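Local coordinates for protein Bse634I restriction endonuclease (Geobacillus stearothermophilus, PDB 1KNV) that probably cuts double-stranded DNA as a type II restriction endonuclease of the PDDEXK nuclease clan, a metal-dependent hydrolase, at residues B[5-11]-B[57-63]; B[90-94]-B[284-288]; B[241-245]-B[273-277]. One frame throughout, in Å; residues are numbered along the deposited sequence.

Contact 1. Residues B[5-11]-B[57-63]; sequences LTNSNCV and VVKAKGL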
loop_
_atom_site.group_PDB
_atom_site.type_symbol
_atom_site.label_atom_id
_atom_site.label_comp_id
_atom_site.label_asym_id
_atom_site.label_seq_id
_atom_site.Cartn_x
_atom_site.Cartn_y
_atom_site.Cartn_z
ATOM N N LEU B 5 38.513 49.863 -17.137
ATOM C CA LEU B 5 38.504 48.655 -16.342
ATOM C C LEU B 5 39.018 48.921 -14.934
ATOM O O LEU B 5 38.414 48.411 -13.987
ATOM C CB LEU B 5 39.399 47.660 -17.018
ATOM C CG LEU B 5 39.137 47.345 -18.468
ATOM C CD1 LEU B 5 40.297 46.579 -19.069
ATOM C CD2 LEU B 5 37.865 46.572 -18.502
ATOM N N THR B 6 40.125 49.664 -14.763
ATOM C CA THR B 6 40.623 49.981 -13.424
ATOM C C THR B 6 39.427 50.592 -12.732
ATOM O O THR B 6 39.452 50.881 -11.533
ATOM C CB THR B 6 41.742 51.037 -13.441
ATOM O OG1 THR B 6 41.211 52.292 -13.886
ATOM C CG2 THR B 6 42.867 50.583 -14.324
ATOM N N ASN B 7 38.376 50.764 -13.518
ATOM C CA ASN B 7 37.107 51.321 -13.089
ATOM C C ASN B 7 35.962 50.300 -12.948
ATOM O O ASN B 7 34.814 50.682 -12.703
ATOM C CB ASN B 7 36.669 52.362 -14.090
ATOM C CG ASN B 7 35.915 53.468 -13.454
ATOM O OD1 ASN B 7 36.467 54.282 -12.721
ATOM N ND2 ASN B 7 34.622 53.522 -13.724
ATOM N N SER B 8 36.232 49.013 -13.128
ATOM C CA SER B 8 35.159 48.029 -12.996
ATOM C C SER B 8 34.849 47.805 -11.525
ATOM O O SER B 8 35.683 48.062 -10.653
ATOM C CB SER B 8 35.527 46.691 -13.648
ATOM O OG SER B 8 34.480 45.756 -13.439
ATOM N N ASN B 9 33.627 47.356 -11.259
ATOM C CA ASN B 9 33.174 47.076 -9.901
ATOM C C ASN B 9 32.920 45.583 -9.734
ATOM O O ASN B 9 32.298 45.148 -8.764
ATOM C CB ASN B 9 31.892 47.856 -9.607
ATOM C CG ASN B 9 32.150 49.326 -9.388
ATOM O OD1 ASN B 9 31.286 50.164 -9.634
ATOM N ND2 ASN B 9 33.346 49.649 -8.909
ATOM N N CYS B 10 33.412 44.800 -10.690
ATOM C CA CYS B 10 33.233 43.356 -10.666
ATOM C C CYS B 10 34.240 42.699 -9.734
ATOM O O CYS B 10 34.389 41.479 -9.729
ATOM C CB CYS B 10 33.371 42.786 -12.074
ATOM S SG CYS B 10 35.005 42.959 -12.763
ATOM N N VAL B 11 34.937 43.531 -8.965
ATOM C CA VAL B 11 35.923 43.089 -7.979
ATOM C C VAL B 11 35.956 44.170 -6.904
ATOM O O VAL B 11 35.750 45.348 -7.196
ATOM C CB VAL B 11 37.347 42.914 -8.584
ATOM C CG1 VAL B 11 37.350 41.786 -9.600
ATOM C CG2 VAL B 11 37.817 44.210 -9.222
ATOM N N VAL B 57 39.927 42.878 -15.475
ATOM C CA VAL B 57 39.765 43.947 -14.493
ATOM C C VAL B 57 40.747 43.802 -13.325
ATOM O O VAL B 57 41.259 44.790 -12.800
ATOM C CB VAL B 57 38.327 43.975 -13.951
ATOM C CG1 VAL B 57 38.220 44.943 -12.776
ATOM C CG2 VAL B 57 37.372 44.379 -15.071
ATOM N N VAL B 58 41.005 42.568 -12.911
ATOM C CA VAL B 58 41.944 42.333 -11.823
ATOM C C VAL B 58 43.326 42.817 -12.255
ATOM O O VAL B 58 44.028 43.488 -11.498
ATOM C CB VAL B 58 42.049 40.831 -11.476
ATOM C CG1 VAL B 58 43.124 40.618 -10.429
ATOM C CG2 VAL B 58 40.717 40.315 -10.968
ATOM N N LYS B 59 43.701 42.474 -13.486
ATOM C CA LYS B 59 44.999 42.840 -14.031
ATOM C C LYS B 59 45.154 44.340 -14.197
ATOM O O LYS B 59 46.196 44.890 -13.856
ATOM C CB LYS B 59 45.234 42.137 -15.371
ATOM C CG LYS B 59 46.656 42.301 -15.890
ATOM C CD LYS B 59 46.965 41.405 -17.087
ATOM C CE LYS B 59 48.383 41.680 -17.604
ATOM N NZ LYS B 59 48.810 40.818 -18.761
ATOM N N ALA B 60 44.124 45.006 -14.711
ATOM C CA ALA B 60 44.183 46.454 -14.909
ATOM C C ALA B 60 44.241 47.196 -13.582
ATOM O O ALA B 60 44.627 48.358 -13.539
ATOM C CB ALA B 60 42.981 46.930 -15.710
ATOM N N LYS B 61 43.851 46.525 -12.504
ATOM C CA LYS B 61 43.861 47.130 -11.180
ATOM C C LYS B 61 45.088 46.677 -10.395
ATOM O O LYS B 61 45.292 47.088 -9.250
ATOM C CB LYS B 61 42.589 46.743 -10.415
ATOM C CG LYS B 61 41.300 47.441 -10.862
ATOM C CD LYS B 61 40.095 46.855 -10.117
ATOM C CE LYS B 61 38.813 47.649 -10.345
ATOM N NZ LYS B 61 38.718 48.866 -9.484
ATOM N N GLY B 62 45.899 45.824 -11.022
ATOM C CA GLY B 62 47.101 45.302 -10.388
ATOM C C GLY B 62 46.831 44.655 -9.042
ATOM O O GLY B 62 47.627 44.777 -8.108
ATOM N N LEU B 63 45.709 43.947 -8.948
ATOM C CA LEU B 63 45.307 43.294 -7.707
ATOM C C LEU B 63 45.712 41.835 -7.643
ATOM O O LEU B 63 46.049 41.228 -8.661
ATOM C CB LEU B 63 43.789 43.397 -7.543
ATOM C CG LEU B 63 43.221 44.817 -7.541
ATOM C CD1 LEU B 63 41.706 44.756 -7.478
ATOM C CD2 LEU B 63 43.783 45.593 -6.358
#
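The contact sits at the C-terminal end of helix 43-60, which finishes in a Schellman motif: Gly62, at positive phi, leaves the helix while Gly62 N bonds to Lys59 O (3.0 Å) and Leu63 N to Val58 O (3.1 Å). Against this last turn lies the N-terminal arm, bent by a type I turn from Leu5 to Ser8. Val57 sits at the centre, with CG2 3.6 Å from Cys10 SG and 4.1 Å from Leu5 CD2, and CG1 3.7 Å from Val11 CG2. Leu5 CB meets Ala60 CB, and Val11 CG1 meets Val58 CG2, each at 3.9 Å. The arm runs into strand 11-16 of a two-stranded antiparallel hairpin, so the seam holds it, and with Val11 the hairpin's start, against the helix end. Lys61 runs its methylenes past Val11, CD to CG2 3.6 Å, and its NZ donates to Thr6 O at 3.0 Å. As modelled, Ser8 OG, its position less certain, accepts from Cys10 N (3.1 Å), fitting an ST turn, and bonds Glu32 and Tyr53.

Contact 2. Residues B[90-94]-B[284-288]; sequences YRVKR and DKMLD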
loop_
_atom_site.group_PDB
_atom_site.type_symbol
_atom_site.label_atom_id
_atom_site.label_comp_id
_atom_site.label_asym_id
_atom_site.label_seq_id
_atom_site.Cartn_x
_atom_site.Cartn_y
_atom_site.Cartn_z
ATOM N N TYR B 90 11.092 32.877 -20.510
ATOM C CA TYR B 90 10.435 31.735 -21.143
ATOM C C TYR B 90 8.929 31.733 -20.913
ATOM O O TYR B 90 8.156 31.567 -21.857
ATOM C CB TYR B 90 11.014 30.413 -20.623
ATOM C CG TYR B 90 10.245 29.176 -21.068
ATOM C CD1 TYR B 90 10.581 28.491 -22.232
ATOM C CD2 TYR B 90 9.171 28.702 -20.324
ATOM C CE1 TYR B 90 9.861 27.362 -22.640
ATOM C CE2 TYR B 90 8.448 27.583 -20.725
ATOM C CZ TYR B 90 8.797 26.919 -21.879
ATOM O OH TYR B 90 8.057 25.824 -22.259
ATOM N N ARG B 91 8.500 31.901 -19.666
ATOM C CA ARG B 91 7.067 31.879 -19.412
ATOM C C ARG B 91 6.401 33.091 -20.031
ATOM O O ARG B 91 5.201 33.071 -20.323
ATOM C CB ARG B 91 6.753 31.805 -17.915
ATOM C CG ARG B 91 7.185 32.985 -17.096
ATOM C CD ARG B 91 6.460 32.993 -15.746
ATOM N NE ARG B 91 5.024 33.279 -15.865
ATOM C CZ ARG B 91 4.510 34.476 -16.146
ATOM N NH1 ARG B 91 5.302 35.521 -16.344
ATOM N NH2 ARG B 91 3.196 34.635 -16.213
ATOM N N VAL B 92 7.181 34.146 -20.248
ATOM C CA VAL B 92 6.630 35.346 -20.853
ATOM C C VAL B 92 6.435 35.138 -22.344
ATOM O O VAL B 92 5.329 35.309 -22.841
ATOM C CB VAL B 92 7.529 36.572 -20.639
ATOM C CG1 VAL B 92 7.056 37.711 -21.522
ATOM C CG2 VAL B 92 7.473 37.005 -19.187
ATOM N N LYS B 93 7.484 34.746 -23.059
ATOM C CA LYS B 93 7.344 34.558 -24.500
ATOM C C LYS B 93 6.453 33.383 -24.893
ATOM O O LYS B 93 5.902 33.362 -25.998
ATOM C CB LYS B 93 8.715 34.434 -25.168
ATOM C CG LYS B 93 9.488 33.183 -24.862
ATOM C CD LYS B 93 10.851 33.294 -25.491
ATOM C CE LYS B 93 11.649 32.042 -25.290
ATOM N NZ LYS B 93 13.055 32.261 -25.710
ATOM N N ARG B 94 6.312 32.408 -23.996
ATOM C CA ARG B 94 5.459 31.247 -24.251
ATOM C C ARG B 94 4.044 31.558 -23.775
ATOM O O ARG B 94 3.122 30.779 -24.003
ATOM C CB ARG B 94 5.986 30.014 -23.509
ATOM C CG ARG B 94 7.216 29.383 -24.141
ATOM C CD ARG B 94 6.902 28.736 -25.497
ATOM N NE ARG B 94 8.018 27.918 -25.980
ATOM C CZ ARG B 94 9.171 28.402 -26.435
ATOM N NH1 ARG B 94 9.369 29.710 -26.489
ATOM N NH2 ARG B 94 10.143 27.574 -26.806
ATOM N N ASP B 284 15.137 26.539 -23.016
ATOM C CA ASP B 284 13.757 26.641 -23.495
ATOM C C ASP B 284 13.240 25.266 -23.918
ATOM O O ASP B 284 12.095 24.912 -23.645
ATOM C CB ASP B 284 13.656 27.567 -24.712
ATOM C CG ASP B 284 13.972 29.007 -24.394
ATOM O OD1 ASP B 284 14.038 29.370 -23.202
ATOM O OD2 ASP B 284 14.139 29.781 -25.364
ATOM N N LYS B 285 14.083 24.508 -24.614
ATOM C CA LYS B 285 13.706 23.173 -25.073
ATOM C C LYS B 285 13.408 22.259 -23.882
ATOM O O LYS B 285 12.445 21.499 -23.898
ATOM C CB LYS B 285 14.817 22.572 -25.938
ATOM C CG LYS B 285 15.040 23.277 -27.276
ATOM C CD LYS B 285 16.118 22.549 -28.073
ATOM C CE LYS B 285 16.357 23.167 -29.438
ATOM N NZ LYS B 285 17.452 22.447 -30.152
ATOM N N MET B 286 14.239 22.338 -22.851
ATOM C CA MET B 286 14.039 21.535 -21.655
ATOM C C MET B 286 12.700 21.873 -21.017
ATOM O O MET B 286 11.925 20.989 -20.683
ATOM C CB MET B 286 15.144 21.809 -20.640
ATOM C CG MET B 286 14.810 21.290 -19.257
ATOM S SD MET B 286 16.112 21.593 -18.103
ATOM C CE MET B 286 15.928 23.323 -17.806
ATOM N N LEU B 287 12.439 23.164 -20.842
ATOM C CA LEU B 287 11.198 23.605 -20.232
ATOM C C LEU B 287 10.015 23.222 -21.080
ATOM O O LEU B 287 8.945 22.934 -20.558
ATOM C CB LEU B 287 11.228 25.114 -20.012
ATOM C CG LEU B 287 12.255 25.539 -18.965
ATOM C CD1 LEU B 287 12.352 27.060 -18.896
ATOM C CD2 LEU B 287 11.849 24.932 -17.610
ATOM N N ASP B 288 10.193 23.222 -22.394
ATOM C CA ASP B 288 9.098 22.835 -23.269
ATOM C C ASP B 288 8.709 21.399 -22.993
ATOM O O ASP B 288 7.528 21.083 -22.914
ATOM C CB ASP B 288 9.481 22.961 -24.741
ATOM C CG ASP B 288 9.367 24.385 -25.255
ATOM O OD1 ASP B 288 8.579 25.170 -24.673
ATOM O OD2 ASP B 288 10.050 24.712 -26.250
HETATM O O HOH W 1 13.545 32.111 -22.510
HETATM O O HOH W 2 12.768 28.990 -27.943
#
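This is a helix-helix contact made largely of charged and polar side chains, joining the C-terminal end of helix 68-93 to the C-terminal helix 281-291. Two salt bridges cross it. Lys93, extended beyond its chi1, places NZ 2.7 Å from Asp284 OD2; the next residue, Arg94, meets Asp288 side-on, with NH2 donating to OD2 at 2.9 Å and NE to OD1 at 3.1 Å, a bidentate pairing along the guanidinium edge. Asp288 OD1 also accepts from Tyr90 OH at 2.6 Å, so one carboxylate gathers the phenol and the guanidinium.

Tyr90 supplies the apolar part. Leu287 CB stands over the face of its ring, 3.7 Å from the centroid and 17° off the normal, a CH-pi contact. Both residues also touch Ile101 of strand 99-103, an outermost strand of the chain's mixed sheet, so the helices pack together beside the PDDEXK-type core. Asp284 and Asp288 lie one helical turn apart, the first taking Lys93, the second Arg94 and Tyr90. Water 2 accepts from Arg94 NH2 (3.2 Å) and donates to Asp284 OD2 (3.0 Å), tying Asp284 to the second basic residue, while water 1 lies 2.9 Å from Asp284 OD1, to which it can donate, and takes a weak bond from Lys93 NZ at 3.2 Å.

Contact 3. Residues B[241-245]-B[273-277]; sequences SEPVS and DIFSL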
loop_
_atom_site.group_PDB
_atom_site.type_symbol
_atom_site.label_atom_id
_atom_site.label_comp_id
_atom_site.label_asym_id
_atom_site.label_seq_id
_atom_site.Cartn_x
_atom_site.Cartn_y
_atom_site.Cartn_z
ATOM N N SER B 241 25.453 20.370 -17.651
ATOM C CA SER B 241 26.048 21.426 -18.463
ATOM C C SER B 241 26.979 20.825 -19.523
ATOM O O SER B 241 27.549 21.547 -20.341
ATOM C CB SER B 241 26.805 22.421 -17.585
ATOM O OG SER B 241 25.899 23.280 -16.917
ATOM N N GLU B 242 27.108 19.498 -19.507
ATOM C CA GLU B 242 27.935 18.759 -20.460
ATOM C C GLU B 242 27.032 17.818 -21.245
ATOM O O GLU B 242 25.944 17.482 -20.791
ATOM C CB GLU B 242 28.985 17.914 -19.730
ATOM C CG GLU B 242 30.015 18.700 -18.941
ATOM C CD GLU B 242 30.857 19.605 -19.822
ATOM O OE1 GLU B 242 31.353 19.131 -20.867
ATOM O OE2 GLU B 242 31.031 20.789 -19.468
ATOM N N PRO B 243 27.464 17.382 -22.437
ATOM C CA PRO B 243 26.636 16.465 -23.226
ATOM C C PRO B 243 26.363 15.230 -22.375
ATOM O O PRO B 243 27.152 14.909 -21.486
ATOM C CB PRO B 243 27.522 16.154 -24.426
ATOM C CG PRO B 243 28.281 17.436 -24.619
ATOM C CD PRO B 243 28.661 17.793 -23.194
ATOM N N VAL B 244 25.257 14.539 -22.631
ATOM C CA VAL B 244 24.925 13.358 -21.841
ATOM C C VAL B 244 25.228 12.059 -22.592
ATOM O O VAL B 244 24.706 11.814 -23.687
ATOM C CB VAL B 244 23.423 13.382 -21.395
ATOM C CG1 VAL B 244 23.087 12.152 -20.561
ATOM C CG2 VAL B 244 23.143 14.635 -20.582
ATOM N N SER B 245 26.084 11.235 -21.993
ATOM C CA SER B 245 26.464 9.960 -22.589
ATOM C C SER B 245 25.374 8.916 -22.377
ATOM O O SER B 245 24.555 9.041 -21.470
ATOM C CB SER B 245 27.770 9.455 -21.978
ATOM O OG SER B 245 27.611 9.134 -20.608
ATOM N N ASP B 273 13.826 12.467 -16.625
ATOM C CA ASP B 273 14.586 12.676 -17.837
ATOM C C ASP B 273 15.791 13.531 -17.515
ATOM O O ASP B 273 15.840 14.206 -16.481
ATOM C CB ASP B 273 13.725 13.324 -18.922
ATOM C CG ASP B 273 14.235 13.031 -20.334
ATOM O OD1 ASP B 273 13.505 13.341 -21.296
ATOM O OD2 ASP B 273 15.356 12.493 -20.494
ATOM N N ILE B 274 16.775 13.479 -18.403
ATOM C CA ILE B 274 18.004 14.221 -18.222
ATOM C C ILE B 274 18.205 15.101 -19.444
ATOM O O ILE B 274 17.993 14.671 -20.578
ATOM C CB ILE B 274 19.194 13.244 -18.024
ATOM C CG1 ILE B 274 20.510 14.013 -17.985
ATOM C CG2 ILE B 274 19.182 12.181 -19.108
ATOM C CD1 ILE B 274 20.643 14.894 -16.774
ATOM N N PHE B 275 18.589 16.347 -19.197
ATOM C CA PHE B 275 18.792 17.315 -20.265
ATOM C C PHE B 275 20.243 17.751 -20.338
ATOM O O PHE B 275 20.998 17.616 -19.371
ATOM C CB PHE B 275 17.899 18.538 -20.031
ATOM C CG PHE B 275 16.425 18.224 -20.054
ATOM C CD1 PHE B 275 15.749 18.076 -21.264
ATOM C CD2 PHE B 275 15.714 18.057 -18.865
ATOM C CE1 PHE B 275 14.390 17.769 -21.289
ATOM C CE2 PHE B 275 14.361 17.749 -18.879
ATOM C CZ PHE B 275 13.695 17.606 -20.092
ATOM N N SER B 276 20.629 18.256 -21.502
ATOM C CA SER B 276 21.977 18.745 -21.724
ATOM C C SER B 276 21.819 20.212 -22.095
ATOM O O SER B 276 21.174 20.543 -23.087
ATOM C CB SER B 276 22.633 17.975 -22.863
ATOM O OG SER B 276 23.976 18.379 -23.037
ATOM N N LEU B 277 22.380 21.097 -21.286
ATOM C CA LEU B 277 22.256 22.517 -21.560
ATOM C C LEU B 277 23.557 23.105 -22.094
ATOM O O LEU B 277 24.514 23.298 -21.346
ATOM C CB LEU B 277 21.826 23.253 -20.289
ATOM C CG LEU B 277 20.516 22.774 -19.662
ATOM C CD1 LEU B 277 20.332 23.435 -18.313
ATOM C CD2 LEU B 277 19.353 23.099 -20.579
HETATM O O HOH W 3 25.663 25.096 -18.750
#
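Polar contacts first: Ser276 turns its side chain toward the loop, and its OG lies 3.1 Å from Glu242 O and 3.3 Å from Pro243 CA. The hydrogen bond to Glu242 O is possible but not settled, since its one proton has another acceptor within reach. Water 3 links the other end, 2.6 Å from Ser241 OG, and gives a weak bond to Leu277 O at 3.4 Å. The apolar part is small: Val244 CG2 packs on Ile274 CG1 at 3.8 Å, and Leu201 touches both residues. At the end of the loop, Ser245 is the N-cap of helix 246-251, its OG accepting from Asp248 N. Strand 273-276 pairs its backbone instead with strand 235-240, Phe275 bonding Gly238 and Ser240. What results is an outermost parallel strand of the mixed sheet, flanked by the loop that leaves its neighbour, in a PDDEXK-type core where the side chain of Leu197, a calcium-binding residue with no ion bound here, is about 4 Å from that of Leu277.

How the contacts relate
Contacts 2 and 3 belong to one part of the fold, with centres about 18 Å apart, and they touch directly: Met286 CG of helix 281-291 lies 3.4 Å from Phe275 CD2 of strand 273-276, the element just before that helix. Along the chain contact 3 is nested within the loop that contact 2 closes. Both approach the calcium site, empty in this chain: the side chain of Leu277 in contact 3 is about 9 Å from that of Asp146, while that of Leu287 in contact 2 is about 8 Å from Leu197's and about 11 Å from Asp146's. Contact 1 stands apart, its centre about 36 Å from that of contact 2 and about 35 Å from that of contact 3, and away from that site.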